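Local coordinates for amidohydrolase family protein (Acinetobacter baumannii, PDB 4I6K) that probably hydrolyses the lactone ring of 2-pyrone-4,6-dicarboxylic acid, as a member of the amidohydrolase family, at residues P193-Q196 with K197-L201; Q229-N232 with I233-K237. One frame throughout, in Å; residues are numbered along the deposited sequence.

How the interactions relate
Interactions 1 and 2 sit on two helices that pack against each other on the outside of a parallel eight-stranded sheet, the barrel of the amidohydrolase fold, and their centres are about 13 Å apart. Interaction 1 lies in helix 193-201, which follows strand 176-178. Strand 207-210 comes next, then helix 222-237 with interaction 2, and strand 243-244 closes the order, so the two are successive beta-alpha-beta units. The helices meet through packing: Tyr195 of interaction 1 lies on Ala230 and Phe234 of interaction 2, and Leu199 on Ile233 and Phe234. Both contacts are therefore part of the outer helical layer of the barrel.

Interaction 1: residues P193-Q196 with K197-L201; sequences PDYQ and KFLSL
Pro193 opens the helix, and its carbonyl oxygen takes the backbone NH of Lys197: Lys197 N to Pro193 O is 2.8 Å, with the N-H pointing at the oxygen at 163°. Asp194 does the same for Phe198 through its backbone O, while its own N is held by the carboxylate of Asp192. Tyr195 carries the side-chain part of the contact. With CG anti to the backbone N (chi1 -165°), its ring projects outward from the helix, leaning toward the following turn, beside the Phe198 ring, both pointing the same way. Phe198 CD1 lies over one face of the tyrosine, 3.5 Å from Tyr195 CE1, yet the two planes are inclined at 43° with centroids 5.1 Å apart, an oblique pairing.

On its CD2 side the same ring meets the Leu199 methyl CD1, at 3.7 Å from Tyr195 CD2, so i+3 and i+4 residues both pack on one tyrosine. This is helix 193-201 of a beta-alpha-beta unit in the amidohydrolase barrel, between strands 176-178 and 207-210, and helix 222-237 covers Tyr195 and Leu199. The buried phenol OH is satisfied by a hydrogen bond with the backbone O of Phe181, which fixes the far end of the ring. Tyr195 O also accepts the amide of Leu199, at 2.9 Å from Leu199 N. The Gln196 chain is bent at chi2, and its NE2 lies 4.0 Å from Leu199 CD1, while NE2 itself is bonded to the carbonyl O of Ile190. The backbone O of Gln196 receives the NH of Ser200, Ser200 N to Gln196 O 3.1 Å.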
loop_
_atom_site.group_PDB
_atom_site.type_symbol
_atom_site.label_atom_id
_atom_site.label_comp_id
_atom_site.label_asym_id
_atom_site.label_seq_id
_atom_site.Cartn_x
_atom_site.Cartn_y
_atom_site.Cartn_z
ATOM N N PRO A 193 -18.298 8.258 10.821
ATOM C CA PRO A 193 -17.940 7.678 12.125
ATOM C C PRO A 193 -16.894 6.569 12.013
ATOM O O PRO A 193 -15.999 6.486 12.843
ATOM C CB PRO A 193 -19.264 7.098 12.639
ATOM C CG PRO A 193 -20.322 7.930 11.975
ATOM C CD PRO A 193 -19.751 8.451 10.670
ATOM N N ASP A 194 -17.002 5.715 11.008
ATOM C CA ASP A 194 -16.011 4.659 10.861
ATOM C C ASP A 194 -14.630 5.237 10.617
ATOM O O ASP A 194 -13.631 4.666 11.040
ATOM C CB ASP A 194 -16.365 3.723 9.710
ATOM C CG ASP A 194 -17.640 2.960 9.957
ATOM O OD1 ASP A 194 -18.187 2.422 8.983
ATOM O OD2 ASP A 194 -18.090 2.892 11.115
ATOM N N TYR A 195 -14.558 6.348 9.895
ATOM C CA TYR A 195 -13.258 6.927 9.635
ATOM C C TYR A 195 -12.707 7.551 10.905
ATOM O O TYR A 195 -11.496 7.483 11.178
ATOM C CB TYR A 195 -13.304 7.967 8.517
ATOM C CG TYR A 195 -11.912 8.295 8.004
ATOM C CD1 TYR A 195 -11.175 7.345 7.311
ATOM C CD2 TYR A 195 -11.327 9.537 8.238
ATOM C CE1 TYR A 195 -9.910 7.618 6.847
ATOM C CE2 TYR A 195 -10.065 9.818 7.779
ATOM C CZ TYR A 195 -9.361 8.850 7.087
ATOM O OH TYR A 195 -8.096 9.111 6.623
ATOM N N GLN A 196 -13.604 8.167 11.674
ATOM C CA GLN A 196 -13.228 8.799 12.918
ATOM C C GLN A 196 -12.713 7.747 13.885
ATOM O O GLN A 196 -11.711 7.960 14.559
ATOM C CB GLN A 196 -14.409 9.563 13.537
ATOM C CG GLN A 196 -14.831 10.808 12.775
ATOM C CD GLN A 196 -13.740 11.874 12.723
ATOM O OE1 GLN A 196 -13.213 12.292 13.750
ATOM N NE2 GLN A 196 -13.403 12.322 11.517
ATOM N N LYS A 197 -13.406 6.617 13.970
ATOM C CA LYS A 197 -12.966 5.554 14.859
ATOM C C LYS A 197 -11.588 5.079 14.421
ATOM O O LYS A 197 -10.667 4.955 15.237
ATOM C CB LYS A 197 -13.957 4.395 14.851
ATOM C CG LYS A 197 -13.538 3.215 15.737
ATOM C CD LYS A 197 -13.861 3.433 17.209
ATOM C CE LYS A 197 -15.175 2.753 17.590
ATOM N NZ LYS A 197 -15.488 2.896 19.042
ATOM N N PHE A 198 -11.453 4.834 13.118
ATOM C CA PHE A 198 -10.186 4.421 12.505
ATOM C C PHE A 198 -9.042 5.317 12.952
ATOM O O PHE A 198 -8.017 4.838 13.430
ATOM C CB PHE A 198 -10.325 4.436 10.973
ATOM C CG PHE A 198 -9.024 4.615 10.239
ATOM C CD1 PHE A 198 -8.759 5.783 9.547
ATOM C CD2 PHE A 198 -8.068 3.614 10.234
ATOM C CE1 PHE A 198 -7.564 5.942 8.860
ATOM C CE2 PHE A 198 -6.871 3.775 9.559
ATOM C CZ PHE A 198 -6.619 4.936 8.874
ATOM N N LEU A 199 -9.246 6.626 12.821
ATOM C CA LEU A 199 -8.248 7.612 13.198
ATOM C C LEU A 199 -7.846 7.474 14.663
ATOM O O LEU A 199 -6.669 7.568 15.001
ATOM C CB LEU A 199 -8.784 9.020 12.944
ATOM C CG LEU A 199 -8.923 9.462 11.491
ATOM C CD1 LEU A 199 -9.753 10.719 11.424
ATOM C CD2 LEU A 199 -7.556 9.693 10.873
ATOM N N SER A 200 -8.825 7.269 15.534
ATOM C CA SER A 200 -8.541 7.160 16.959
ATOM C C SER A 200 -7.742 5.884 17.273
ATOM O O SER A 200 -7.055 5.798 18.294
ATOM C CB SER A 200 -9.847 7.150 17.741
ATOM O OG SER A 200 -10.565 5.949 17.482
ATOM N N LEU A 201 -7.833 4.898 16.391
ATOM C CA LEU A 201 -7.206 3.595 16.631
ATOM C C LEU A 201 -5.750 3.614 16.221
ATOM O O LEU A 201 -4.989 2.695 16.539
ATOM C CB LEU A 201 -7.927 2.497 15.846
ATOM C CG LEU A 201 -9.378 2.245 16.225
ATOM C CD1 LEU A 201 -10.018 1.234 15.278
ATOM C CD2 LEU A 201 -9.401 1.756 17.657
#

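Interaction 2: residues Q229-N232 with I233-K237; sequences QAYN and IFKEK
Ala230 O is met by two groups of Phe234 at once. Phe234 N donates to Ala230 O at 2.9 Å, with an almost linear N-H to oxygen angle of 179°, while the phenylalanine ring spreads beneath the same oxygen, which stands 3.0 Å above the ring plane over its centre. CG of Phe234 is anti to the carbonyl carbon (chi1 -57°), and this swings the ring back along the helix toward Ala230. There its far corner reaches the alanine methyl, with Phe234 CZ 3.9 Å from Ala230 CB, and the backbone N of Tyr231 lies over the same face. The ring is thus laid flat against the preceding turn.

Helix 222-237, which holds all these residues, is the alpha part of a beta-alpha-beta unit between strands 207-210 and 243-244 of the amidohydrolase barrel. Phe234 faces inward onto Leu243 of the last strand, and Tyr195 and Leu199 of helix 193-201 also pack on it. One turn is tied by Ile233 N to Gln229 O, 2.9 Å, and the isoleucine branch CG1 lies against that oxygen at 3.3 Å from Gln229 O. Another joins Lys235 N to Tyr231 O at 2.9 Å. The lysine chain, bent at chi2, chi3 and chi4, folds obliquely across the Tyr231 ring, though its exact placement in the model is doubtful. Both polar ends go to Glu276: Lys235 NZ makes a salt bridge with it, and Tyr231 OH a hydrogen bond. Further on, Glu236 N bonds to Asn232 O at 3.0 Å.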
loop_
_atom_site.group_PDB
_atom_site.type_symbol
_atom_site.label_atom_id
_atom_site.label_comp_id
_atom_site.label_asym_id
_atom_site.label_seq_id
_atom_site.Cartn_x
_atom_site.Cartn_y
_atom_site.Cartn_z
ATOM N N GLN A 229 -7.431 17.096 3.575
ATOM C CA GLN A 229 -7.945 17.074 4.934
ATOM C C GLN A 229 -7.350 15.916 5.726
ATOM O O GLN A 229 -6.907 16.080 6.868
ATOM C CB GLN A 229 -9.457 16.905 4.916
ATOM C CG GLN A 229 -10.234 18.094 4.403
ATOM C CD GLN A 229 -11.712 17.940 4.679
ATOM O OE1 GLN A 229 -12.138 17.940 5.839
ATOM N NE2 GLN A 229 -12.505 17.780 3.617
ATOM N N ALA A 230 -7.375 14.731 5.119
ATOM C CA ALA A 230 -6.857 13.524 5.760
ATOM C C ALA A 230 -5.407 13.756 6.140
ATOM O O ALA A 230 -4.998 13.463 7.256
ATOM C CB ALA A 230 -7.000 12.327 4.841
ATOM N N TYR A 231 -4.639 14.308 5.207
ATOM C CA TYR A 231 -3.248 14.649 5.474
ATOM C C TYR A 231 -3.113 15.558 6.691
ATOM O O TYR A 231 -2.325 15.277 7.602
ATOM C CB TYR A 231 -2.600 15.300 4.249
ATOM C CG TYR A 231 -1.138 15.677 4.450
ATOM C CD1 TYR A 231 -0.142 14.688 4.533
ATOM C CD2 TYR A 231 -0.748 17.013 4.556
ATOM C CE1 TYR A 231 1.195 15.018 4.715
ATOM C CE2 TYR A 231 0.599 17.354 4.740
ATOM C CZ TYR A 231 1.561 16.354 4.822
ATOM O OH TYR A 231 2.889 16.682 4.997
ATOM N N ASN A 232 -3.882 16.645 6.712
ATOM C CA ASN A 232 -3.813 17.588 7.828
ATOM C C ASN A 232 -4.123 16.903 9.134
ATOM O O ASN A 232 -3.421 17.099 10.128
ATOM C CB ASN A 232 -4.779 18.758 7.640
ATOM C CG ASN A 232 -4.418 19.631 6.454
ATOM O OD1 ASN A 232 -5.193 20.496 6.063
ATOM N ND2 ASN A 232 -3.245 19.403 5.875
ATOM N N ILE A 233 -5.183 16.107 9.143
ATOM C CA ILE A 233 -5.508 15.319 10.332
ATOM C C ILE A 233 -4.299 14.486 10.785
ATOM O O ILE A 233 -3.856 14.595 11.922
ATOM C CB ILE A 233 -6.733 14.431 10.074
ATOM C CG1 ILE A 233 -7.967 15.311 9.875
ATOM C CG2 ILE A 233 -6.962 13.450 11.214
ATOM C CD1 ILE A 233 -9.222 14.537 9.516
ATOM N N PHE A 234 -3.745 13.679 9.883
ATOM C CA PHE A 234 -2.536 12.896 10.182
ATOM C C PHE A 234 -1.456 13.755 10.841
ATOM O O PHE A 234 -0.812 13.342 11.812
ATOM C CB PHE A 234 -1.959 12.276 8.907
ATOM C CG PHE A 234 -2.930 11.407 8.152
ATOM C CD1 PHE A 234 -4.034 10.855 8.789
ATOM C CD2 PHE A 234 -2.723 11.117 6.802
ATOM C CE1 PHE A 234 -4.921 10.033 8.091
ATOM C CE2 PHE A 234 -3.602 10.296 6.098
ATOM C CZ PHE A 234 -4.703 9.759 6.747
ATOM N N LYS A 235 -1.247 14.944 10.285
ATOM C CA LYS A 235 -0.263 15.870 10.816
ATOM C C LYS A 235 -0.547 16.190 12.277
ATOM O O LYS A 235 0.321 16.027 13.135
ATOM C CB LYS A 235 -0.273 17.171 10.023
ATOM C CG LYS A 235 1.097 17.730 9.770
ATOM C CD LYS A 235 1.478 17.479 8.324
ATOM C CE LYS A 235 0.696 18.400 7.393
ATOM N NZ LYS A 235 1.227 19.802 7.374
ATOM N N GLU A 236 -1.760 16.655 12.556
ATOM C CA GLU A 236 -2.105 17.087 13.902
ATOM C C GLU A 236 -2.082 15.929 14.894
ATOM O O GLU A 236 -1.874 16.134 16.092
ATOM C CB GLU A 236 -3.470 17.751 13.901
ATOM C CG GLU A 236 -3.555 18.884 12.906
ATOM C CD GLU A 236 -4.924 18.989 12.259
ATOM O OE1 GLU A 236 -5.839 18.235 12.662
ATOM O OE2 GLU A 236 -5.081 19.822 11.339
ATOM N N LYS A 237 -2.286 14.710 14.402
ATOM C CA LYS A 237 -2.321 13.564 15.298
ATOM C C LYS A 237 -0.897 13.217 15.720
ATOM O O LYS A 237 -0.692 12.495 16.689
ATOM C CB LYS A 237 -3.016 12.368 14.647
ATOM C CG LYS A 237 -4.541 12.499 14.622
ATOM C CD LYS A 237 -5.247 11.260 14.029
ATOM C CE LYS A 237 -5.132 9.983 14.906
ATOM N NZ LYS A 237 -5.582 10.139 16.330
#